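Indole-3-pyruvate decarboxylase (Azospirillum brasilense, PDB 2NXW) decarboxylates indole-3-pyruvate to indole-3-acetaldehyde, a step of auxin biosynthesis, with the help of thiamine diphosphate and a metal cation. Local coordinates at residues Gln141-Leu155 / Ala171-Pro184. Sequence-based numbering, arbitrary orientation.
Sequences QFQVFKEITVAQARL and AARAQSRPVYLEIP. Unlike the reference sequence in segment 171-184: Q175 (reference Leu).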
# COMPACT_ATOMS: atom_id res chain seq x y z
N GLN A 141 8.66 6.91 14.61
CA GLN A 141 9.33 5.79 15.25
C GLN A 141 8.37 4.66 15.61
O GLN A 141 8.65 3.50 15.34
CB GLN A 141 10.08 6.26 16.51
CG GLN A 141 10.86 5.15 17.20
CD GLN A 141 11.83 5.67 18.24
OE1 GLN A 141 12.62 6.58 17.97
NE2 GLN A 141 11.79 5.09 19.43
N PHE A 142 7.25 5.01 16.22
CA PHE A 142 6.28 3.99 16.59
C PHE A 142 5.78 3.27 15.34
O PHE A 142 5.66 2.05 15.32
CB PHE A 142 5.10 4.65 17.33
CG PHE A 142 4.28 3.69 18.15
CD1 PHE A 142 4.52 3.53 19.51
CD2 PHE A 142 3.26 2.95 17.55
CE1 PHE A 142 3.75 2.64 20.28
CE2 PHE A 142 2.49 2.06 18.31
CZ PHE A 142 2.74 1.91 19.67
N GLN A 143 5.52 4.04 14.28
CA GLN A 143 5.02 3.46 13.03
C GLN A 143 6.01 2.50 12.38
O GLN A 143 5.61 1.51 11.76
CB GLN A 143 4.64 4.56 12.04
CG GLN A 143 3.50 5.44 12.53
CD GLN A 143 2.26 4.63 12.87
OE1 GLN A 143 1.72 3.92 12.02
NE2 GLN A 143 1.80 4.73 14.11
N VAL A 144 7.29 2.80 12.50
CA VAL A 144 8.30 1.92 11.93
C VAL A 144 8.40 0.65 12.78
O VAL A 144 8.40 -0.46 12.24
CB VAL A 144 9.68 2.63 11.86
CG1 VAL A 144 10.80 1.62 11.65
CG2 VAL A 144 9.68 3.64 10.72
N PHE A 145 8.44 0.79 14.10
CA PHE A 145 8.56 -0.40 14.92
C PHE A 145 7.34 -1.32 14.89
O PHE A 145 7.47 -2.52 15.08
CB PHE A 145 8.96 -0.05 16.36
CG PHE A 145 10.45 0.08 16.54
CD1 PHE A 145 11.10 1.29 16.30
CD2 PHE A 145 11.21 -1.04 16.84
CE1 PHE A 145 12.50 1.38 16.36
CE2 PHE A 145 12.61 -0.97 16.90
CZ PHE A 145 13.25 0.25 16.65
N LYS A 146 6.17 -0.75 14.62
CA LYS A 146 4.96 -1.55 14.55
C LYS A 146 5.06 -2.55 13.39
O LYS A 146 4.40 -3.58 13.39
CB LYS A 146 3.73 -0.66 14.34
N GLU A 147 5.90 -2.23 12.41
CA GLU A 147 6.09 -3.10 11.25
C GLU A 147 6.99 -4.31 11.52
O GLU A 147 6.95 -5.29 10.78
CB GLU A 147 6.69 -2.31 10.07
CG GLU A 147 5.81 -1.19 9.53
CD GLU A 147 4.54 -1.69 8.88
OE1 GLU A 147 4.60 -2.72 8.16
OE2 GLU A 147 3.49 -1.05 9.07
N ILE A 148 7.78 -4.24 12.58
CA ILE A 148 8.71 -5.32 12.89
C ILE A 148 8.58 -5.93 14.28
O ILE A 148 9.52 -6.54 14.81
CB ILE A 148 10.16 -4.85 12.69
CG1 ILE A 148 10.43 -3.60 13.53
CG2 ILE A 148 10.39 -4.54 11.21
CD1 ILE A 148 11.85 -3.06 13.42
N THR A 149 7.40 -5.78 14.88
CA THR A 149 7.12 -6.33 16.20
C THR A 149 5.69 -6.86 16.23
O THR A 149 4.86 -6.44 15.41
CB THR A 149 7.27 -5.27 17.32
OG1 THR A 149 6.46 -4.13 17.02
CG2 THR A 149 8.72 -4.84 17.46
N VAL A 150 5.40 -7.78 17.16
CA VAL A 150 4.06 -8.35 17.25
C VAL A 150 3.11 -7.60 18.17
O VAL A 150 1.91 -7.83 18.15
CB VAL A 150 4.09 -9.84 17.68
CG1 VAL A 150 4.76 -10.64 16.60
CG2 VAL A 150 4.79 -10.02 19.02
N ALA A 151 3.65 -6.70 18.99
CA ALA A 151 2.84 -5.90 19.90
C ALA A 151 3.66 -4.69 20.30
O ALA A 151 4.89 -4.75 20.33
CB ALA A 151 2.47 -6.73 21.13
N GLN A 152 2.96 -3.60 20.61
CA GLN A 152 3.62 -2.37 21.00
C GLN A 152 2.81 -1.66 22.07
O GLN A 152 1.59 -1.85 22.17
CB GLN A 152 3.73 -1.39 19.83
CG GLN A 152 4.24 -1.95 18.50
CD GLN A 152 3.17 -2.72 17.74
OE1 GLN A 152 2.00 -2.32 17.71
NE2 GLN A 152 3.58 -3.82 17.12
N ALA A 153 3.48 -0.82 22.85
CA ALA A 153 2.78 -0.02 23.83
C ALA A 153 3.59 1.21 24.19
O ALA A 153 4.82 1.15 24.26
CB ALA A 153 2.48 -0.83 25.10
N ARG A 154 2.90 2.33 24.36
CA ARG A 154 3.53 3.55 24.80
C ARG A 154 3.08 3.62 26.26
O ARG A 154 1.89 3.73 26.53
CB ARG A 154 3.02 4.77 24.03
CG ARG A 154 3.56 6.06 24.61
CD ARG A 154 3.12 7.30 23.84
NE ARG A 154 3.56 8.50 24.54
CZ ARG A 154 3.46 9.74 24.06
NH1 ARG A 154 2.94 9.94 22.86
NH2 ARG A 154 3.90 10.76 24.78
N LEU A 155 4.03 3.54 27.18
CA LEU A 155 3.70 3.56 28.60
C LEU A 155 3.63 5.00 29.11
O LEU A 155 4.48 5.45 29.90
CB LEU A 155 4.74 2.75 29.37
CG LEU A 155 4.94 1.32 28.85
CD1 LEU A 155 5.97 0.59 29.71
CD2 LEU A 155 3.62 0.57 28.88
N ALA A 171 2.54 -11.12 24.63
CA ALA A 171 2.50 -11.32 23.19
C ALA A 171 3.86 -11.83 22.70
O ALA A 171 3.93 -12.70 21.83
CB ALA A 171 2.15 -10.01 22.48
N ALA A 172 4.94 -11.29 23.26
CA ALA A 172 6.28 -11.73 22.87
C ALA A 172 6.44 -13.22 23.19
O ALA A 172 7.02 -13.97 22.42
CB ALA A 172 7.34 -10.91 23.61
N ARG A 173 5.91 -13.64 24.33
CA ARG A 173 6.01 -15.04 24.74
C ARG A 173 5.04 -15.95 23.99
O ARG A 173 5.35 -17.13 23.75
CB ARG A 173 5.78 -15.16 26.25
CG ARG A 173 7.00 -14.80 27.09
CD ARG A 173 6.64 -14.03 28.35
NE ARG A 173 5.79 -14.79 29.27
CZ ARG A 173 6.21 -15.79 30.03
NH1 ARG A 173 7.48 -16.18 30.00
NH2 ARG A 173 5.35 -16.40 30.85
N ALA A 174 3.90 -15.41 23.60
CA ALA A 174 2.91 -16.22 22.90
C ALA A 174 3.25 -16.51 21.46
O ALA A 174 2.89 -17.55 20.93
CB ALA A 174 1.53 -15.56 22.99
N GLN A 175 3.96 -15.58 20.81
CA GLN A 175 4.31 -15.79 19.41
C GLN A 175 5.80 -15.82 19.16
O GLN A 175 6.22 -16.00 18.03
CB GLN A 175 3.66 -14.71 18.54
CG GLN A 175 2.14 -14.88 18.40
CD GLN A 175 1.74 -16.06 17.52
OE1 GLN A 175 2.44 -17.07 17.45
NE2 GLN A 175 0.59 -15.94 16.86
N SER A 176 6.59 -15.65 20.22
CA SER A 176 8.05 -15.69 20.10
C SER A 176 8.57 -14.70 19.04
O SER A 176 9.30 -15.08 18.13
CB SER A 176 8.52 -17.11 19.78
OG SER A 176 9.91 -17.26 20.00
N ARG A 177 8.17 -13.44 19.18
CA ARG A 177 8.59 -12.38 18.26
C ARG A 177 8.88 -11.14 19.10
O ARG A 177 8.40 -11.01 20.22
CB ARG A 177 7.48 -12.02 17.29
CG ARG A 177 6.84 -13.16 16.54
CD ARG A 177 7.39 -13.25 15.14
NE ARG A 177 6.54 -14.08 14.29
CZ ARG A 177 6.93 -14.60 13.13
NH1 ARG A 177 8.17 -14.38 12.70
NH2 ARG A 177 6.11 -15.36 12.42
N PRO A 178 9.65 -10.20 18.56
CA PRO A 178 9.99 -8.97 19.28
C PRO A 178 8.77 -8.10 19.54
O PRO A 178 7.77 -8.17 18.82
CB PRO A 178 10.96 -8.26 18.33
CG PRO A 178 11.51 -9.33 17.50
CD PRO A 178 10.37 -10.28 17.27
N VAL A 179 8.88 -7.27 20.58
CA VAL A 179 7.83 -6.32 20.94
C VAL A 179 8.49 -4.98 21.22
O VAL A 179 9.71 -4.89 21.42
CB VAL A 179 7.02 -6.79 22.18
CG1 VAL A 179 6.19 -8.01 21.82
CG2 VAL A 179 7.96 -7.09 23.35
N TYR A 180 7.67 -3.92 21.24
CA TYR A 180 8.16 -2.57 21.42
C TYR A 180 7.48 -1.81 22.57
O TYR A 180 6.26 -1.74 22.64
CB TYR A 180 7.93 -1.81 20.11
CG TYR A 180 8.34 -0.35 20.13
CD1 TYR A 180 9.68 0.00 20.20
CD2 TYR A 180 7.38 0.67 20.05
CE1 TYR A 180 10.07 1.33 20.20
CE2 TYR A 180 7.76 2.00 20.05
CZ TYR A 180 9.11 2.33 20.12
OH TYR A 180 9.48 3.65 20.15
N LEU A 181 8.30 -1.24 23.46
CA LEU A 181 7.79 -0.46 24.58
C LEU A 181 8.47 0.90 24.53
O LEU A 181 9.69 0.99 24.50
CB LEU A 181 8.11 -1.14 25.92
CG LEU A 181 7.36 -2.45 26.18
CD1 LEU A 181 7.88 -3.10 27.46
CD2 LEU A 181 5.86 -2.16 26.28
N GLU A 182 7.66 1.96 24.50
CA GLU A 182 8.15 3.33 24.44
C GLU A 182 7.82 3.96 25.79
O GLU A 182 6.67 3.96 26.21
CB GLU A 182 7.42 4.03 23.28
CG GLU A 182 7.91 5.40 22.90
CD GLU A 182 7.23 5.89 21.64
OE1 GLU A 182 7.59 5.43 20.53
OE2 GLU A 182 6.31 6.73 21.76
N ILE A 183 8.83 4.50 26.46
CA ILE A 183 8.63 5.09 27.78
C ILE A 183 9.01 6.57 27.86
O ILE A 183 10.19 6.92 27.85
CB ILE A 183 9.46 4.34 28.86
CG1 ILE A 183 9.18 2.83 28.77
CG2 ILE A 183 9.10 4.86 30.25
CD1 ILE A 183 9.97 2.00 29.78
N PRO A 184 8.01 7.47 27.94
CA PRO A 184 8.28 8.91 28.04
C PRO A 184 9.20 9.09 29.26
O PRO A 184 8.97 8.47 30.30
CB PRO A 184 6.89 9.50 28.26
CG PRO A 184 6.00 8.57 27.48
CD PRO A 184 6.56 7.21 27.85
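The Y180 ring packs against helix 141-145, with F145 over one face and F142 at its edge. The F145 ring runs nearly parallel to it (planes 12° apart) but slid aside, so that F145 CB stands over the tyrosine face, 3.9 Å from the ring centroid, in a CH-pi contact. F142 is turned steeply instead: the edge of Y180 points toward its face in an offset edge-to-face pair, with F142 CD1 3.6 Å from Y180 CE2. Flat rings suit this layer between helix and sheet, and a phenol carries a polar atom through it. With CG anti to the backbone N (chi1 178°), the ring reaches along the helix to Q141, whose NE2 donates to Y180 OH at 2.8 Å. Y180 OH in turn donates to the anti lone pair of E182 OE1 at 2.6 Å, giving that buried oxygen a donor; these bonds anchor the hydroxyl, while the two phenylalanines hold the ring's rotation. Q141's extended side chain carries its amide from helix to sheet, OE1 accepting from G93 N and NE2 also bonded to S117 OG.

Strands 152-154 and 179-184 pair in parallel, A153 giving its N-H to Y180 O and accepting from E182 N. The small methyl of A153 meets L181 CD2 at 3.8 Å and lets helix 161-175, the link of this beta-alpha-beta unit, pack close through V168. In the parallel sheet (order 2-1-3-4-6-5) of the N-terminal thiamine diphosphate-binding domain, 179-184 also pairs with 113-119, leaving 152-154 outermost within the chain; Q141 lies about 10 Å from a bound cofactor (side chain to ligand), and V144 of helix 140-145 packs against V144 of a second subunit.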